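Local coordinates for lasso peptide isopeptidase AtxE2 (Asticcacaulis excentricus, PDB 5TXE), which hydrolyses the isopeptide bond of the lasso peptides astexin-2 and astexin-3, opening their threaded rings into linear peptides, at residues I49-A54 with N127-P132; T58-L63 with I362-S367; C354-K359 with L377-G382. The protein carries 1 engineered substitution. All blocks are in the same frame, centred on the assembly; numbering follows the deposited sequence.

From the N terminus, segment 49-54 comes first, in the loop between the opening strands of the first sheet, and contact 1 closes when 127-132 arrives ahead of the next sheet. Contact 2 opens at 58-63, within the span that contact 1 closes, so the two cross; its closure at 362-367 sets strand 61-63 of the first propeller sheet against strand 360-367 of the last. Contact 3 opens at 354-359, just before that closure, and ends at 377-382, crossing contact 2 but following contact 1 in series. Gln131 NE2 probably donates to Leu61 O, linking contacts 1 and 2. Contact 3 and the Cys354-Cys363 disulfide stay within the last sheet.

Contact 1 (I49-A54 with N127-P132); sequences IGTMSA and NLTIQP
The loop between the first two strands of the beta-propeller domain, on the side that looks toward the catalytic site, is held here by a second loop leading into the following sheet. Met52 reaches to about 9 Å, side chain to side chain, from His638 of the charge relay system, and Ser53 packs against the bound lasso peptide. Thr51 is the hub. Its OG1, anti to the backbone N (chi1 -168°), donates to Asn127 O at 2.7 Å, lying in the plane of that carbonyl. Its backbone N donates in turn to the hydroxyl OG1 of Thr129 at 3.1 Å, while Thr51 CG2 comes within 3.3 Å of the same oxygen, the two threonine side chains crossing at about a right angle. Asn127 holds CG in the crowded position between N and carbonyl carbon (chi1 58°), which folds its amide back over the opposing loop. From there ND2 gives a weak bond to Gly50 O at 3.4 Å. A water backs up this link, donating to Gly50 O at 2.9 Å and accepting weakly from Asn127 ND2. Gly50 itself has a positive phi of 80°. Arg372, just before strand 373-378 of the last propeller sheet, takes the carbonyls of Ile49, Thr51 and Met52. Backbone and hydroxyl of one threonine are thus fixed by two different residues of 127-132, so between these two segments the hold is chiefly polar, and the bonds probably help to set the loop beside the bound peptide.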
loop_
_atom_site.group_PDB
_atom_site.type_symbol
_atom_site.label_atom_id
_atom_site.label_comp_id
_atom_site.label_asym_id
_atom_site.label_seq_id
_atom_site.Cartn_x
_atom_site.Cartn_y
_atom_site.Cartn_z
ATOM N N ILE A 49 -6.067 -8.721 6.672
ATOM C CA ILE A 49 -4.949 -9.498 7.168
ATOM C C ILE A 49 -3.675 -8.905 6.624
ATOM O O ILE A 49 -3.515 -8.792 5.400
ATOM C CB ILE A 49 -5.047 -10.949 6.660
ATOM C CG1 ILE A 49 -6.289 -11.622 7.223
ATOM C CG2 ILE A 49 -3.811 -11.724 7.056
ATOM C CD1 ILE A 49 -6.698 -12.889 6.488
ATOM N N GLY A 50 -2.803 -8.443 7.506
ATOM C CA GLY A 50 -1.531 -7.804 7.086
ATOM C C GLY A 50 -1.673 -6.340 6.655
ATOM O O GLY A 50 -2.736 -5.761 6.713
ATOM N N THR A 51 -0.583 -5.745 6.202
ATOM C CA THR A 51 -0.576 -4.331 5.850
ATOM C C THR A 51 -1.521 -4.066 4.699
ATOM O O THR A 51 -1.863 -4.963 3.880
ATOM C CB THR A 51 0.897 -3.837 5.571
ATOM O OG1 THR A 51 0.970 -2.427 5.486
ATOM C CG2 THR A 51 1.484 -4.431 4.312
ATOM N N MET A 52 -1.884 -2.807 4.598
ATOM C CA MET A 52 -2.884 -2.375 3.661
ATOM C C MET A 52 -2.613 -2.846 2.251
ATOM O O MET A 52 -3.483 -3.393 1.615
ATOM C CB MET A 52 -2.985 -0.853 3.630
ATOM C CG MET A 52 -3.491 -0.302 4.959
ATOM S SD MET A 52 -3.870 1.477 4.870
ATOM C CE MET A 52 -4.390 1.602 3.138
ATOM N N SER A 53 -1.414 -2.606 1.776
ATOM C CA SER A 53 -1.072 -2.912 0.415
ATOM C C SER A 53 -0.101 -4.057 0.431
ATOM O O SER A 53 1.046 -3.879 0.733
ATOM C CB SER A 53 -0.446 -1.690 -0.257
ATOM O OG SER A 53 0.083 -2.056 -1.511
ATOM N N ALA A 54 -0.576 -5.249 0.122
ATOM C CA ALA A 54 0.221 -6.436 0.271
ATOM C C ALA A 54 0.510 -7.045 -1.075
ATOM O O ALA A 54 -0.308 -6.986 -1.969
ATOM C CB ALA A 54 -0.531 -7.440 1.096
ATOM N N ASN A 127 -0.219 0.062 8.640
ATOM C CA ASN A 127 0.164 -0.879 9.698
ATOM C C ASN A 127 1.265 -1.840 9.337
ATOM O O ASN A 127 1.378 -2.333 8.194
ATOM C CB ASN A 127 -1.084 -1.666 10.152
ATOM C CG ASN A 127 -1.767 -2.424 9.012
ATOM O OD1 ASN A 127 -1.952 -1.915 7.882
ATOM N ND2 ASN A 127 -2.148 -3.637 9.308
ATOM N N LEU A 128 2.080 -2.135 10.318
ATOM C CA LEU A 128 3.137 -3.153 10.175
ATOM C C LEU A 128 2.506 -4.506 10.066
ATOM O O LEU A 128 1.602 -4.821 10.830
ATOM C CB LEU A 128 3.985 -3.186 11.422
ATOM C CG LEU A 128 5.227 -4.091 11.422
ATOM C CD1 LEU A 128 6.279 -3.605 10.426
ATOM C CD2 LEU A 128 5.825 -4.156 12.816
ATOM N N THR A 129 2.933 -5.282 9.086
ATOM C CA THR A 129 2.542 -6.666 8.957
ATOM C C THR A 129 3.152 -7.460 10.121
ATOM O O THR A 129 4.356 -7.395 10.377
ATOM C CB THR A 129 3.029 -7.255 7.637
ATOM O OG1 THR A 129 2.327 -6.650 6.573
ATOM C CG2 THR A 129 2.683 -8.755 7.547
ATOM N N ILE A 130 2.316 -8.180 10.853
ATOM C CA ILE A 130 2.808 -8.895 12.034
ATOM C C ILE A 130 2.943 -10.374 11.617
ATOM O O ILE A 130 1.926 -11.077 11.348
ATOM C CB ILE A 130 1.827 -8.779 13.218
ATOM C CG1 ILE A 130 1.569 -7.308 13.593
ATOM C CG2 ILE A 130 2.320 -9.604 14.421
ATOM C CD1 ILE A 130 2.827 -6.591 14.061
ATOM N N GLN A 131 4.184 -10.818 11.605
ATOM C CA GLN A 131 4.487 -12.208 11.332
ATOM C C GLN A 131 4.749 -12.973 12.621
ATOM O O GLN A 131 5.678 -12.670 13.332
ATOM C CB GLN A 131 5.700 -12.364 10.410
ATOM C CG GLN A 131 5.568 -13.715 9.682
ATOM C CD GLN A 131 6.691 -14.058 8.687
ATOM O OE1 GLN A 131 7.798 -13.464 8.678
ATOM N NE2 GLN A 131 6.395 -15.043 7.838
ATOM N N PRO A 132 3.894 -13.914 12.933
ATOM C CA PRO A 132 4.083 -14.714 14.121
ATOM C C PRO A 132 5.193 -15.727 13.976
ATOM O O PRO A 132 5.264 -16.391 12.943
ATOM C CB PRO A 132 2.770 -15.482 14.263
ATOM C CG PRO A 132 1.961 -15.170 13.096
ATOM C CD PRO A 132 2.690 -14.262 12.179
HETATM O O HOH W 1 -4.552 -5.579 8.917
#

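Contact 2 (T58-L63 with I362-S367); sequences TPLLSL and ICAQES
Glu366 OE2 is gripped by two partners, a salt bridge from Arg372 NE and a hydrogen bond from Gln352 NE2, while OE1 of the same carboxylate accepts from the backbone N of Phe443, in a loop of the catalytic domain. So much positive and N-H character around a buried acid would probably keep it ionised. Nearer the start of the strand, Ala364 CB points at segment 58-63 and meets both methyls of Leu60, CD1 at 3.7 Å and CD2 at 3.9 Å, so that the leucine fork straddles it. Leu60 has CG in the crowded position between N and carbonyl carbon (chi1 45°), and Leu61 repeats the choice (chi1 64°). With that chi1 and its chi2, Leu61 CD2 lies against the backbone, 3.9 Å from Ala364 N and 4.0 Å from Ile362 O. Strand 61-63 belongs to the first propeller sheet and strand 362-367 to the last, and they run nearly antiparallel (164°) with axes 8.6 Å apart, too far to pair as neighbours in one sheet. Between these two segments the ring is joined through apolar side chains, consistent with prolyl oligopeptidase propellers, whose first and last blades share no sheet; Leu63 N also bonds to Glu355 OE1 of strand 350-357. Leu63 extends the apolar seam, its CD2 reaching Ile362 CB at 4.2 Å. Pro59 centres an inverse gamma turn, closed by Leu60 N donating to Thr58 O at 2.8 Å, just ahead of the Leu60 side chain that points toward the strand.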
loop_
_atom_site.group_PDB
_atom_site.type_symbol
_atom_site.label_atom_id
_atom_site.label_comp_id
_atom_site.label_asym_id
_atom_site.label_seq_id
_atom_site.Cartn_x
_atom_site.Cartn_y
_atom_site.Cartn_z
ATOM N N THR A 58 4.798 -10.236 1.012
ATOM C CA THR A 58 4.355 -9.667 2.292
ATOM C C THR A 58 4.261 -10.792 3.306
ATOM O O THR A 58 3.465 -11.735 3.118
ATOM C CB THR A 58 2.980 -8.992 2.139
ATOM O OG1 THR A 58 3.078 -7.866 1.250
ATOM C CG2 THR A 58 2.479 -8.543 3.515
ATOM N N PRO A 59 5.017 -10.716 4.399
ATOM C CA PRO A 59 5.079 -11.895 5.303
ATOM C C PRO A 59 3.922 -12.011 6.304
ATOM O O PRO A 59 4.138 -12.028 7.520
ATOM C CB PRO A 59 6.382 -11.670 6.048
ATOM C CG PRO A 59 6.504 -10.153 6.121
ATOM C CD PRO A 59 5.897 -9.623 4.849
ATOM N N LEU A 60 2.714 -12.104 5.793
ATOM C CA LEU A 60 1.510 -11.909 6.613
ATOM C C LEU A 60 0.981 -13.177 7.301
ATOM O O LEU A 60 -0.027 -13.118 8.045
ATOM C CB LEU A 60 0.387 -11.218 5.802
ATOM C CG LEU A 60 0.095 -11.694 4.406
ATOM C CD1 LEU A 60 -0.394 -13.131 4.467
ATOM C CD2 LEU A 60 -0.967 -10.818 3.733
ATOM N N LEU A 61 1.621 -14.311 7.024
ATOM C CA LEU A 61 1.248 -15.562 7.668
ATOM C C LEU A 61 2.468 -16.395 7.928
ATOM O O LEU A 61 3.517 -16.159 7.303
ATOM C CB LEU A 61 0.237 -16.309 6.832
ATOM C CG LEU A 61 0.673 -16.799 5.460
ATOM C CD1 LEU A 61 1.401 -18.133 5.541
ATOM C CD2 LEU A 61 -0.549 -16.960 4.596
ATOM N N SER A 62 2.345 -17.335 8.871
ATOM C CA SER A 62 3.400 -18.230 9.167
ATOM C C SER A 62 2.887 -19.631 9.412
ATOM O O SER A 62 1.952 -19.831 10.178
ATOM C CB SER A 62 4.034 -17.723 10.421
ATOM O OG SER A 62 5.176 -18.487 10.768
ATOM N N LEU A 63 3.474 -20.615 8.757
ATOM C CA LEU A 63 3.079 -22.033 8.972
ATOM C C LEU A 63 3.821 -22.601 10.132
ATOM O O LEU A 63 4.997 -22.298 10.342
ATOM C CB LEU A 63 3.414 -22.896 7.790
ATOM C CG LEU A 63 2.619 -22.545 6.555
ATOM C CD1 LEU A 63 3.079 -23.409 5.392
ATOM C CD2 LEU A 63 1.148 -22.776 6.783
ATOM N N ILE A 362 -0.141 -22.392 0.979
ATOM C CA ILE A 362 -1.106 -21.627 1.751
ATOM C C ILE A 362 -0.828 -20.150 1.550
ATOM O O ILE A 362 0.280 -19.687 1.850
ATOM C CB ILE A 362 -0.995 -21.973 3.228
ATOM C CG1 ILE A 362 -1.511 -23.410 3.396
ATOM C CG2 ILE A 362 -1.956 -21.151 4.064
ATOM C CD1 ILE A 362 -0.518 -24.508 3.305
ATOM N N CYS A 363 -1.833 -19.435 1.091
ATOM C CA CYS A 363 -1.703 -18.031 0.670
ATOM C C CYS A 363 -2.793 -17.112 1.231
ATOM O O CYS A 363 -3.921 -17.548 1.474
ATOM C CB CYS A 363 -1.853 -17.945 -0.848
ATOM S SG CYS A 363 -0.672 -18.941 -1.755
ATOM N N ALA A 364 -2.493 -15.823 1.358
ATOM C CA ALA A 364 -3.578 -14.861 1.355
ATOM C C ALA A 364 -3.930 -14.597 -0.091
ATOM O O ALA A 364 -3.074 -14.664 -0.951
ATOM C CB ALA A 364 -3.159 -13.563 2.043
ATOM N N GLN A 365 -5.180 -14.234 -0.362
ATOM C CA GLN A 365 -5.625 -14.005 -1.726
ATOM C C GLN A 365 -6.729 -12.971 -1.728
ATOM O O GLN A 365 -7.504 -12.870 -0.760
ATOM C CB GLN A 365 -6.174 -15.306 -2.302
ATOM C CG GLN A 365 -6.662 -15.227 -3.750
ATOM C CD GLN A 365 -8.157 -15.010 -3.885
ATOM O OE1 GLN A 365 -8.951 -15.420 -3.047
ATOM N NE2 GLN A 365 -8.558 -14.397 -4.983
ATOM N N GLU A 366 -6.800 -12.197 -2.802
ATOM C CA GLU A 366 -7.879 -11.236 -2.991
ATOM C C GLU A 366 -8.120 -10.972 -4.451
ATOM O O GLU A 366 -7.251 -11.224 -5.268
ATOM C CB GLU A 366 -7.585 -9.920 -2.235
ATOM C CG GLU A 366 -6.307 -9.274 -2.588
ATOM C CD GLU A 366 -6.137 -7.933 -1.896
ATOM O OE1 GLU A 366 -6.909 -7.014 -2.260
ATOM O OE2 GLU A 366 -5.205 -7.779 -1.063
ATOM N N SER A 367 -9.326 -10.514 -4.764
ATOM C CA SER A 367 -9.647 -10.121 -6.099
ATOM C C SER A 367 -10.778 -9.115 -6.020
ATOM O O SER A 367 -11.219 -8.760 -4.927
ATOM C CB SER A 367 -9.997 -11.349 -6.964
ATOM O OG SER A 367 -11.239 -11.891 -6.597
#

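Contact 3 (C354-K359 with L377-G382); sequences CERQAK and LNLTSG
Leu379 N donates to Lys359 O at 2.9 Å in a fairly straight bond (163°), although the N-H approaches from above the carbonyl plane instead of along a lone pair. Around this bond the Leu379 side chain closes in: CB sits 3.3 Å from Lys359 O, and CD1 continues across to Arg356, touching CD at 3.9 Å with the two chains at about a right angle. Next outward, Arg356 bends at chi3 (61°) so that NH1 turns back to its own hairpin and donates to Ala358 O at 2.9 Å, in the guanidinium plane and on a carbonyl lone pair. An alanine here would remove both that bond and the methylene contact with Leu379 CD1, and would probably leave the turn at Ala358 less firmly set. On the other segment Asn378 OD1 accepts from Thr380 N at 2.8 Å, in the amide carbonyl plane, an Asx turn; Ser381 N, above that plane at 3.1 Å, completes an Asx motif. Tyr317 of the adjacent sheet lies against Arg356, Lys359 and Leu379. The two turns, one linking 350-357 to 360-367 and the other 373-378 to 384-388, meet at one end of the last propeller sheet. In them, Lys359 O and Ala358 O each receive an N-H, while Asn378 serves its own turn through OD1 and through its backbone O, which takes Gly382 N.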
loop_
_atom_site.group_PDB
_atom_site.type_symbol
_atom_site.label_atom_id
_atom_site.label_comp_id
_atom_site.label_asym_id
_atom_site.label_seq_id
_atom_site.Cartn_x
_atom_site.Cartn_y
_atom_site.Cartn_z
ATOM N N CYS A 354 2.510 -16.366 0.486
ATOM C CA CYS A 354 2.383 -17.804 0.332
ATOM C C CYS A 354 3.556 -18.559 0.951
ATOM O O CYS A 354 4.712 -18.166 0.818
ATOM C CB CYS A 354 2.335 -18.177 -1.130
ATOM S SG CYS A 354 0.960 -17.561 -2.149
ATOM N N GLU A 355 3.243 -19.655 1.607
ATOM C CA GLU A 355 4.239 -20.587 2.139
ATOM C C GLU A 355 3.821 -22.040 1.825
ATOM O O GLU A 355 2.592 -22.369 1.736
ATOM C CB GLU A 355 4.377 -20.416 3.645
ATOM C CG GLU A 355 5.079 -19.111 4.050
ATOM C CD GLU A 355 5.450 -19.077 5.541
ATOM O OE1 GLU A 355 5.035 -19.975 6.311
ATOM O OE2 GLU A 355 6.141 -18.131 5.966
ATOM N N ARG A 356 4.817 -22.917 1.623
ATOM C CA ARG A 356 4.513 -24.295 1.160
ATOM C C ARG A 356 4.462 -25.290 2.296
ATOM O O ARG A 356 5.300 -25.267 3.182
ATOM C CB ARG A 356 5.549 -24.731 0.135
ATOM C CG ARG A 356 5.272 -26.062 -0.569
ATOM C CD ARG A 356 6.327 -26.391 -1.632
ATOM N NE ARG A 356 7.660 -26.514 -1.062
ATOM C CZ ARG A 356 8.068 -27.559 -0.354
ATOM N NH1 ARG A 356 7.295 -28.648 -0.204
ATOM N NH2 ARG A 356 9.272 -27.541 0.163
ATOM N N GLN A 357 3.437 -26.126 2.265
ATOM C CA GLN A 357 3.356 -27.362 3.058
ATOM C C GLN A 357 3.161 -28.541 2.076
ATOM O O GLN A 357 2.072 -28.704 1.490
ATOM C CB GLN A 357 2.140 -27.344 4.007
ATOM C CG GLN A 357 1.791 -28.710 4.641
ATOM C CD GLN A 357 0.300 -29.006 4.609
ATOM O OE1 GLN A 357 -0.308 -29.079 3.536
ATOM N NE2 GLN A 357 -0.302 -29.192 5.775
ATOM N N ALA A 358 4.180 -29.388 1.988
ATOM C CA ALA A 358 4.200 -30.515 1.062
ATOM C C ALA A 358 3.814 -30.077 -0.352
ATOM O O ALA A 358 4.545 -29.284 -0.951
ATOM C CB ALA A 358 3.295 -31.633 1.568
ATOM N N LYS A 359 2.650 -30.519 -0.846
ATOM C CA LYS A 359 2.167 -30.167 -2.174
ATOM C C LYS A 359 0.974 -29.175 -2.194
ATOM O O LYS A 359 0.196 -29.083 -3.167
ATOM C CB LYS A 359 1.876 -31.451 -2.936
ATOM C CG LYS A 359 3.147 -31.972 -3.572
ATOM C CD LYS A 359 2.914 -33.305 -4.234
ATOM C CE LYS A 359 4.271 -33.958 -4.447
ATOM N NZ LYS A 359 4.152 -35.354 -4.924
ATOM N N LEU A 377 -3.684 -23.627 -2.358
ATOM C CA LEU A 377 -3.540 -23.868 -3.769
ATOM C C LEU A 377 -2.887 -25.258 -3.934
ATOM O O LEU A 377 -1.799 -25.511 -3.419
ATOM C CB LEU A 377 -2.682 -22.766 -4.344
ATOM C CG LEU A 377 -2.968 -22.296 -5.760
ATOM C CD1 LEU A 377 -4.426 -22.345 -6.146
ATOM C CD2 LEU A 377 -2.535 -20.862 -5.900
ATOM N N ASN A 378 -3.556 -26.161 -4.636
ATOM C CA ASN A 378 -3.000 -27.487 -4.918
ATOM C C ASN A 378 -1.875 -27.410 -5.965
ATOM O O ASN A 378 -2.083 -26.986 -7.096
ATOM C CB ASN A 378 -4.141 -28.402 -5.355
ATOM C CG ASN A 378 -3.702 -29.843 -5.602
ATOM O OD1 ASN A 378 -2.663 -30.126 -6.208
ATOM N ND2 ASN A 378 -4.537 -30.759 -5.177
ATOM N N LEU A 379 -0.673 -27.821 -5.583
ATOM C CA LEU A 379 0.480 -27.662 -6.461
ATOM C C LEU A 379 0.630 -28.740 -7.574
ATOM O O LEU A 379 1.648 -28.769 -8.286
ATOM C CB LEU A 379 1.758 -27.610 -5.617
ATOM C CG LEU A 379 1.848 -26.387 -4.713
ATOM C CD1 LEU A 379 3.150 -26.418 -3.924
ATOM C CD2 LEU A 379 1.743 -25.119 -5.541
ATOM N N THR A 380 -0.357 -29.621 -7.697
ATOM C CA THR A 380 -0.383 -30.628 -8.733
ATOM C C THR A 380 -1.416 -30.212 -9.755
ATOM O O THR A 380 -1.082 -29.993 -10.916
ATOM C CB THR A 380 -0.758 -32.002 -8.158
ATOM O OG1 THR A 380 0.223 -32.398 -7.176
ATOM C CG2 THR A 380 -0.826 -33.035 -9.301
ATOM N N SER A 381 -2.663 -30.065 -9.293
ATOM C CA SER A 381 -3.786 -29.666 -10.149
ATOM C C SER A 381 -3.909 -28.159 -10.373
ATOM O O SER A 381 -4.538 -27.730 -11.336
ATOM C CB SER A 381 -5.075 -30.161 -9.524
ATOM O OG SER A 381 -5.414 -29.399 -8.380
ATOM N N GLY A 382 -3.359 -27.350 -9.461
ATOM C CA GLY A 382 -3.520 -25.888 -9.548
ATOM C C GLY A 382 -4.882 -25.380 -9.050
ATOM O O GLY A 382 -5.245 -24.248 -9.285
#